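Local atomic coordinates of cycloserine biosynthesis protein DcsG (Streptomyces lavendulae, PDB entry 6JIL), a protein that uses ATP and magnesium to cyclise O-ureido-D-serine into the antibiotic D-cycloserine. Residues E179-H184 with K202-M207; T187-T190 with V195-H198; T211-V214 with D218-Q221. All blocks are in the same frame, centred on the assembly; numbering follows the deposited sequence.

Contact 1. Residues E179-H184 with K202-M207; sequences ESVDRH and KGAMLM. With ADP (adenosine-5'-diphosphate), chain G.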
loop_
_atom_site.group_PDB
_atom_site.type_symbol
_atom_site.label_atom_id
_atom_site.label_comp_id
_atom_site.label_asym_id
_atom_site.label_seq_id
_atom_site.Cartn_x
_atom_site.Cartn_y
_atom_site.Cartn_z
ATOM N N GLU A 179 10.075 -13.599 -10.928
ATOM C CA GLU A 179 11.363 -13.437 -11.596
ATOM C C GLU A 179 11.585 -12.182 -12.432
ATOM O O GLU A 179 12.714 -11.692 -12.523
ATOM C CB GLU A 179 11.646 -14.672 -12.459
ATOM C CG GLU A 179 11.565 -15.986 -11.682
ATOM C CD GLU A 179 12.031 -17.184 -12.495
ATOM O OE1 GLU A 179 11.487 -17.415 -13.598
ATOM O OE2 GLU A 179 12.941 -17.901 -12.026
ATOM N N SER A 180 10.533 -11.655 -13.047
ATOM C CA SER A 180 10.700 -10.464 -13.871
ATOM C C SER A 180 11.084 -9.238 -13.056
ATOM O O SER A 180 11.665 -8.305 -13.588
ATOM C CB SER A 180 9.421 -10.155 -14.654
ATOM O OG SER A 180 8.410 -9.643 -13.803
ATOM N N VAL A 181 10.773 -9.237 -11.768
ATOM C CA VAL A 181 11.080 -8.079 -10.932
ATOM C C VAL A 181 12.580 -7.768 -10.824
ATOM O O VAL A 181 12.968 -6.616 -10.616
ATOM C CB VAL A 181 10.475 -8.243 -9.514
ATOM C CG1 VAL A 181 10.782 -7.025 -8.665
ATOM C CG2 VAL A 181 8.978 -8.424 -9.614
ATOM N N ASP A 182 13.417 -8.787 -10.972
ATOM C CA ASP A 182 14.866 -8.598 -10.897
ATOM C C ASP A 182 15.384 -7.668 -11.990
ATOM O O ASP A 182 16.281 -6.858 -11.756
ATOM C CB ASP A 182 15.580 -9.944 -11.009
ATOM C CG ASP A 182 15.745 -10.621 -9.676
ATOM O OD1 ASP A 182 16.218 -11.775 -9.649
ATOM O OD2 ASP A 182 15.409 -9.993 -8.652
ATOM N N ARG A 183 14.815 -7.789 -13.184
ATOM C CA ARG A 183 15.243 -6.967 -14.302
ATOM C C ARG A 183 14.280 -5.863 -14.729
ATOM O O ARG A 183 14.698 -4.886 -15.341
ATOM C CB ARG A 183 15.575 -7.861 -15.501
ATOM C CG ARG A 183 14.688 -9.097 -15.651
ATOM C CD ARG A 183 15.208 -10.003 -16.778
ATOM N NE ARG A 183 14.519 -11.293 -16.841
ATOM C CZ ARG A 183 13.279 -11.469 -17.289
ATOM N NH1 ARG A 183 12.574 -10.436 -17.724
ATOM N NH2 ARG A 183 12.738 -12.682 -17.293
ATOM N N HIS A 184 13.003 -5.997 -14.395
ATOM C CA HIS A 184 12.023 -4.993 -14.795
ATOM C C HIS A 184 11.328 -4.303 -13.633
ATOM O O HIS A 184 10.377 -3.548 -13.830
ATOM C CB HIS A 184 10.985 -5.634 -15.708
ATOM C CG HIS A 184 11.569 -6.193 -16.964
ATOM N ND1 HIS A 184 11.382 -7.499 -17.359
ATOM C CD2 HIS A 184 12.364 -5.627 -17.902
ATOM C CE1 HIS A 184 12.039 -7.716 -18.485
ATOM N NE2 HIS A 184 12.643 -6.596 -18.835
ATOM N N LYS A 202 9.711 1.431 -10.247
ATOM C CA LYS A 202 10.415 1.303 -8.984
ATOM C C LYS A 202 11.291 0.064 -9.111
ATOM O O LYS A 202 10.801 -1.012 -9.459
ATOM C CB LYS A 202 9.423 1.134 -7.828
ATOM C CG LYS A 202 10.098 1.003 -6.471
ATOM C CD LYS A 202 9.128 0.557 -5.382
ATOM C CE LYS A 202 8.053 1.602 -5.117
ATOM N NZ LYS A 202 7.146 1.188 -4.016
ATOM N N GLY A 203 12.585 0.215 -8.839
ATOM C CA GLY A 203 13.491 -0.913 -8.947
ATOM C C GLY A 203 13.178 -2.021 -7.961
ATOM O O GLY A 203 12.390 -1.832 -7.036
ATOM N N ALA A 204 13.794 -3.183 -8.164
ATOM C CA ALA A 204 13.591 -4.321 -7.276
ATOM C C ALA A 204 14.077 -3.925 -5.885
ATOM O O ALA A 204 14.984 -3.112 -5.756
ATOM C CB ALA A 204 14.367 -5.529 -7.794
HETATM N N MSE A 205 13.477 -4.495 -4.845
HETATM C CA MSE A 205 13.861 -4.169 -3.472
HETATM C C MSE A 205 14.615 -5.303 -2.779
HETATM O O MSE A 205 15.445 -5.070 -1.897
HETATM C CB MSE A 205 12.614 -3.829 -2.656
HETATM C CG MSE A 205 11.892 -2.568 -3.103
HETATM SE SE MSE A 205 12.888 -0.960 -2.684
HETATM C CE MSE A 205 13.364 -0.376 -4.466
ATOM N N LEU A 206 14.311 -6.529 -3.180
ATOM C CA LEU A 206 14.931 -7.712 -2.604
ATOM C C LEU A 206 16.108 -8.191 -3.457
ATOM O O LEU A 206 15.916 -8.749 -4.539
ATOM C CB LEU A 206 13.880 -8.818 -2.490
ATOM C CG LEU A 206 12.822 -8.762 -1.377
ATOM C CD1 LEU A 206 12.740 -7.378 -0.749
ATOM C CD2 LEU A 206 11.492 -9.194 -1.948
HETATM N N MSE A 207 17.326 -7.978 -2.965
HETATM C CA MSE A 207 18.523 -8.389 -3.692
HETATM C C MSE A 207 18.810 -9.875 -3.524
HETATM O O MSE A 207 18.541 -10.455 -2.474
HETATM C CB MSE A 207 19.738 -7.593 -3.214
HETATM C CG MSE A 207 19.656 -6.094 -3.456
HETATM SE SE MSE A 207 19.212 -5.602 -5.282
HETATM C CE MSE A 207 20.648 -6.506 -6.213
HETATM P PB ADP G . 5.536 -3.250 0.963
HETATM O O1B ADP G . 6.166 -2.372 -0.235
HETATM O O2B ADP G . 4.149 -2.718 1.318
HETATM O O3B ADP G . 6.460 -3.137 2.196
HETATM P PA ADP G . 5.667 -5.156 -1.015
HETATM O O1A ADP G . 4.679 -6.131 -1.473
HETATM O O2A ADP G . 5.545 -3.869 -1.941
HETATM O O3A ADP G . 5.371 -4.825 0.556
HETATM O "O5'" ADP G . 7.123 -5.830 -1.120
HETATM C "C5'" ADP G . 8.127 -4.816 -1.049
HETATM C "C4'" ADP G . 9.131 -5.043 -2.186
HETATM O "O4'" ADP G . 9.612 -6.406 -2.158
HETATM C "C3'" ADP G . 8.481 -4.823 -3.547
HETATM O "O3'" ADP G . 8.584 -3.468 -3.969
HETATM C "C2'" ADP G . 9.237 -5.797 -4.453
HETATM O "O2'" ADP G . 10.402 -5.194 -5.025
HETATM C "C1'" ADP G . 9.585 -6.969 -3.506
HETATM N N9 ADP G . 8.588 -8.072 -3.613
HETATM C C8 ADP G . 7.617 -8.405 -2.700
HETATM N N7 ADP G . 6.961 -9.457 -3.090
HETATM C C5 ADP G . 7.452 -9.876 -4.274
HETATM C C6 ADP G . 7.296 -11.054 -5.053
HETATM N N6 ADP G . 6.312 -11.982 -4.746
HETATM N N1 ADP G . 8.136 -11.262 -6.085
HETATM C C2 ADP G . 9.106 -10.398 -6.389
HETATM N N3 ADP G . 9.295 -9.285 -5.684
HETATM C C4 ADP G . 8.507 -8.985 -4.634
#
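V181 touches both A204 and the flat adenine of ADP. Its CG2 lies 3.8 Å from ADP C2; it sits above the plane but beyond the C2 edge, not over the ring. On the side turned from 202-207, S180 CA lies above the rim of the R183 guanidinium, and H184 CE1 is at its edge in plane. V181 holds CG1 anti to its backbone N (chi1 -179°), which places this methyl 4.0 Å from A204 CB. The A204 methyl also presses on the helix backbone, 3.3 Å from V181 O. The short helix 181-184 and the loop after strand 195-202 thus form part of the nucleotide pocket of the ATP-grasp fold. M205 N gives a bent hydrogen bond to ribose O2' at 3.2 Å (N-H...O 138°). M205 CG packs 3.5 Å from O3' of ADP. L206 turns its CD2 branch onto the sugar, 3.3 Å from ADP C1'. The D182 carboxylate is held from outside the two segments: OD2 is hydrogen-bonded to Y177 OH and OD1 makes a salt bridge with R149. R149 also binds L206 O, so one guanidinium ties both segments together.

Contact 2. Residues T187-T190 with V195-H198; sequences TDLT and VYSH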
loop_
_atom_site.group_PDB
_atom_site.type_symbol
_atom_site.label_atom_id
_atom_site.label_comp_id
_atom_site.label_asym_id
_atom_site.label_seq_id
_atom_site.Cartn_x
_atom_site.Cartn_y
_atom_site.Cartn_z
ATOM N N THR A 187 5.771 -1.468 -11.686
ATOM C CA THR A 187 5.190 -0.205 -12.125
ATOM C C THR A 187 4.074 0.176 -11.157
ATOM O O THR A 187 3.152 -0.607 -10.918
ATOM C CB THR A 187 4.630 -0.313 -13.558
ATOM O OG1 THR A 187 5.665 -0.776 -14.437
ATOM C CG2 THR A 187 4.150 1.047 -14.047
ATOM N N ASP A 188 4.178 1.378 -10.594
ATOM C CA ASP A 188 3.205 1.885 -9.631
ATOM C C ASP A 188 2.331 2.978 -10.247
ATOM O O ASP A 188 2.816 4.073 -10.541
ATOM C CB ASP A 188 3.937 2.433 -8.398
ATOM C CG ASP A 188 4.694 1.347 -7.626
ATOM O OD1 ASP A 188 4.824 0.213 -8.141
ATOM O OD2 ASP A 188 5.163 1.632 -6.502
ATOM N N LEU A 189 1.044 2.678 -10.435
ATOM C CA LEU A 189 0.108 3.626 -11.033
ATOM C C LEU A 189 -0.722 4.374 -9.992
ATOM O O LEU A 189 -1.243 3.782 -9.048
ATOM C CB LEU A 189 -0.841 2.910 -12.002
ATOM C CG LEU A 189 -0.295 2.232 -13.266
ATOM C CD1 LEU A 189 0.520 1.000 -12.896
ATOM C CD2 LEU A 189 -1.467 1.837 -14.167
ATOM N N THR A 190 -0.855 5.680 -10.180
ATOM C CA THR A 190 -1.623 6.507 -9.265
ATOM C C THR A 190 -2.931 6.942 -9.912
ATOM O O THR A 190 -2.950 7.391 -11.058
ATOM C CB THR A 190 -0.820 7.735 -8.860
ATOM O OG1 THR A 190 0.299 7.316 -8.074
ATOM C CG2 THR A 190 -1.669 8.693 -8.061
ATOM N N VAL A 195 -9.667 7.724 -11.953
ATOM C CA VAL A 195 -9.026 8.149 -13.196
ATOM C C VAL A 195 -7.504 8.078 -13.120
ATOM O O VAL A 195 -6.885 8.574 -12.180
ATOM C CB VAL A 195 -9.457 9.589 -13.565
ATOM C CG1 VAL A 195 -8.716 10.072 -14.810
ATOM C CG2 VAL A 195 -10.960 9.626 -13.788
ATOM N N TYR A 196 -6.906 7.443 -14.118
ATOM C CA TYR A 196 -5.461 7.299 -14.166
ATOM C C TYR A 196 -4.787 8.661 -14.259
ATOM O O TYR A 196 -5.159 9.492 -15.087
ATOM C CB TYR A 196 -5.054 6.450 -15.375
ATOM C CG TYR A 196 -3.564 6.423 -15.617
ATOM C CD1 TYR A 196 -2.713 5.702 -14.780
ATOM C CD2 TYR A 196 -3.001 7.143 -16.667
ATOM C CE1 TYR A 196 -1.335 5.699 -14.984
ATOM C CE2 TYR A 196 -1.618 7.152 -16.880
ATOM C CZ TYR A 196 -0.796 6.427 -16.034
ATOM O OH TYR A 196 0.557 6.432 -16.242
ATOM N N SER A 197 -3.790 8.886 -13.409
ATOM C CA SER A 197 -3.071 10.152 -13.432
ATOM C C SER A 197 -1.650 9.981 -13.939
ATOM O O SER A 197 -1.237 10.644 -14.881
ATOM C CB SER A 197 -3.025 10.775 -12.038
ATOM O OG SER A 197 -2.266 11.975 -12.048
ATOM N N HIS A 198 -0.904 9.080 -13.315
ATOM C CA HIS A 198 0.482 8.871 -13.698
ATOM C C HIS A 198 1.046 7.635 -13.017
ATOM O O HIS A 198 0.401 7.028 -12.154
ATOM C CB HIS A 198 1.312 10.069 -13.267
ATOM C CG HIS A 198 1.265 10.318 -11.791
ATOM N ND1 HIS A 198 0.236 11.006 -11.182
ATOM C CD2 HIS A 198 2.094 9.920 -10.794
ATOM C CE1 HIS A 198 0.433 11.023 -9.876
ATOM N NE2 HIS A 198 1.552 10.371 -9.614
#
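T190 and H198 form an antiparallel hydrogen-bonded pair in the hairpin of strands 186-192 and 195-202, with a classic beta bulge. Two residues, S197 and H198, stand opposite the single T190. The two short strand segments approach to 5.6 Å and are strongly twisted, at 122° between their directions. T190 N gives H198 O a nearly straight hydrogen bond of 2.7 Å. In the other direction T190 O takes two N-H groups: S197 N at 2.9 Å and H198 N, weakly, at 3.5 Å. The T190 side chain runs beside the H198 imidazole. Its CB makes a CH-pi contact over one ring face, 3.8 Å from the ring centroid and 23° off the normal. CG2 extends over the rim, 3.6 Å from H198 CE1. OG1 stays above the NE2 side of the ring and is hydrogen-bonded to L277 O. H198 NE2 bonds the same carbonyl, so L277 holds both side chains at their ends. L189 and Y196 meet on the other side of the hairpin. Their side chains cross at about a right angle, with L189 CD2 3.9 Å from Y196 CE1. Helix 227-244 touches both residues there through R230. H198 sets CG between its backbone N and carbonyl carbon (chi1 59°), which turns the ring toward T190. At the edge of this ring, in its plane, S197 OG is hydrogen-bonded to H198 ND1 at 2.8 Å.

Contact 3. Residues T211-V214 with D218-Q221; sequences TVHV and DFRQ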
loop_
_atom_site.group_PDB
_atom_site.type_symbol
_atom_site.label_atom_id
_atom_site.label_comp_id
_atom_site.label_asym_id
_atom_site.label_seq_id
_atom_site.Cartn_x
_atom_site.Cartn_y
_atom_site.Cartn_z
ATOM N N THR A 211 20.107 -8.600 0.589
ATOM C CA THR A 211 19.867 -7.196 0.875
ATOM C C THR A 211 18.415 -6.824 0.592
ATOM O O THR A 211 17.815 -7.287 -0.380
ATOM C CB THR A 211 20.782 -6.297 0.031
ATOM O OG1 THR A 211 22.141 -6.733 0.177
ATOM C CG2 THR A 211 20.659 -4.847 0.484
ATOM N N VAL A 212 17.853 -5.994 1.461
ATOM C CA VAL A 212 16.481 -5.545 1.304
ATOM C C VAL A 212 16.504 -4.028 1.230
ATOM O O VAL A 212 16.809 -3.358 2.209
ATOM C CB VAL A 212 15.612 -5.989 2.494
ATOM C CG1 VAL A 212 14.177 -5.494 2.316
ATOM C CG2 VAL A 212 15.646 -7.499 2.612
ATOM N N HIS A 213 16.202 -3.485 0.056
ATOM C CA HIS A 213 16.196 -2.041 -0.110
ATOM C C HIS A 213 14.886 -1.409 0.311
ATOM O O HIS A 213 13.888 -2.087 0.550
ATOM C CB HIS A 213 16.498 -1.658 -1.563
ATOM C CG HIS A 213 17.919 -1.901 -1.959
ATOM N ND1 HIS A 213 18.273 -2.738 -2.996
ATOM C CD2 HIS A 213 19.079 -1.439 -1.431
ATOM C CE1 HIS A 213 19.591 -2.782 -3.088
ATOM N NE2 HIS A 213 20.103 -2.004 -2.152
ATOM N N VAL A 214 14.923 -0.089 0.396
ATOM C CA VAL A 214 13.784 0.716 0.771
ATOM C C VAL A 214 13.618 1.671 -0.428
ATOM O O VAL A 214 14.587 2.264 -0.891
ATOM C CB VAL A 214 14.103 1.422 2.124
ATOM C CG1 VAL A 214 14.221 2.922 1.964
ATOM C CG2 VAL A 214 13.067 1.033 3.143
ATOM N N ASP A 218 15.992 7.596 -5.517
ATOM C CA ASP A 218 16.860 7.075 -6.562
ATOM C C ASP A 218 16.339 5.753 -7.130
ATOM O O ASP A 218 16.773 5.302 -8.193
ATOM C CB ASP A 218 18.289 6.925 -6.031
ATOM C CG ASP A 218 18.359 6.133 -4.747
ATOM O OD1 ASP A 218 17.523 6.364 -3.849
ATOM O OD2 ASP A 218 19.266 5.287 -4.633
ATOM N N PHE A 219 15.391 5.140 -6.433
ATOM C CA PHE A 219 14.816 3.887 -6.907
ATOM C C PHE A 219 13.567 4.139 -7.742
ATOM O O PHE A 219 12.923 3.194 -8.197
ATOM C CB PHE A 219 14.450 2.970 -5.735
ATOM C CG PHE A 219 15.621 2.247 -5.131
ATOM C CD1 PHE A 219 16.203 2.696 -3.955
ATOM C CD2 PHE A 219 16.130 1.104 -5.733
ATOM C CE1 PHE A 219 17.277 2.013 -3.384
ATOM C CE2 PHE A 219 17.206 0.416 -5.170
ATOM C CZ PHE A 219 17.779 0.871 -3.992
ATOM N N ARG A 220 13.226 5.411 -7.949
ATOM C CA ARG A 220 12.031 5.753 -8.723
ATOM C C ARG A 220 12.287 6.640 -9.933
ATOM O O ARG A 220 13.251 7.398 -9.970
ATOM C CB ARG A 220 11.015 6.457 -7.829
ATOM C CG ARG A 220 10.902 5.867 -6.445
ATOM C CD ARG A 220 9.802 6.539 -5.660
ATOM N NE ARG A 220 9.822 6.097 -4.276
ATOM C CZ ARG A 220 8.760 6.074 -3.483
ATOM N NH1 ARG A 220 7.582 6.466 -3.943
ATOM N NH2 ARG A 220 8.883 5.670 -2.227
ATOM N N GLN A 221 11.403 6.539 -10.918
ATOM C CA GLN A 221 11.485 7.353 -12.119
ATOM C C GLN A 221 10.172 7.329 -12.887
ATOM O O GLN A 221 9.527 6.283 -12.998
ATOM C CB GLN A 221 12.643 6.903 -13.015
ATOM C CG GLN A 221 12.697 5.441 -13.336
ATOM C CD GLN A 221 13.870 5.112 -14.237
ATOM O OE1 GLN A 221 15.020 5.426 -13.918
ATOM N NE2 GLN A 221 13.588 4.479 -15.374
#
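The backbones of H213-V214 and F219 stay apart, with V214 CA and F219 CA 8.4 Å from each other and no hydrogen bond between the segments. The F219 ring bridges the gap, meeting the H213 ring and the V214 carbonyl. The contact closes the end of the long loop between strands 195-202 and 220-223 of the ATP-grasp fold, near the nucleotide site. H213 and F219 form an oblique aromatic pair. Their ring centroids are 4.9 Å apart and the planes meet at 41°. The tip of F219 does the touching: CZ lies over one face of the imidazole, 3.4 Å from H213 CG. The opposite face of that imidazole is covered by T211 CG2. F219 CE2 reaches H213 ND1 at 4.0 Å; this nitrogen is buried here and has no polar partner in the model. F219 keeps CG beside its backbone N (chi1 -78°), which sends the ring across to the other segment. The next residue, R220, probably acts in catalysis, and its guanidinium is held by P215 O, N278 and S276. H213 O is hydrogen-bonded to S144 OG, and S144 is an ATP-binding residue. V214 O approaches the same phenyl ring obliquely, 3.5 Å from F219 CD1.

Contacts 1 and 2 are both partly buried; contact 3 lies at the surface. Contact 2 is sheet pairing within a hairpin, held mainly by backbone hydrogen bonds. Contact 1 packs a short helix on a loop through apolar and ADP contacts. Contact 3 packs a loop on the 3-10 turn before strand 220-223 through an oblique aromatic pair. Contacts 1 and 3 adjoin. M205 O and G203 N probably bond H213 N and F219 O, while the selenomethionine side chains of M205 and M207 pack on F219 and H213. Strand 195-202 runs from contact 2 to K202, which forms a weak, long ion pair with D188. Contacts 2 and 3 do not touch, but strands 195-202 and 220-223 are sheet neighbours.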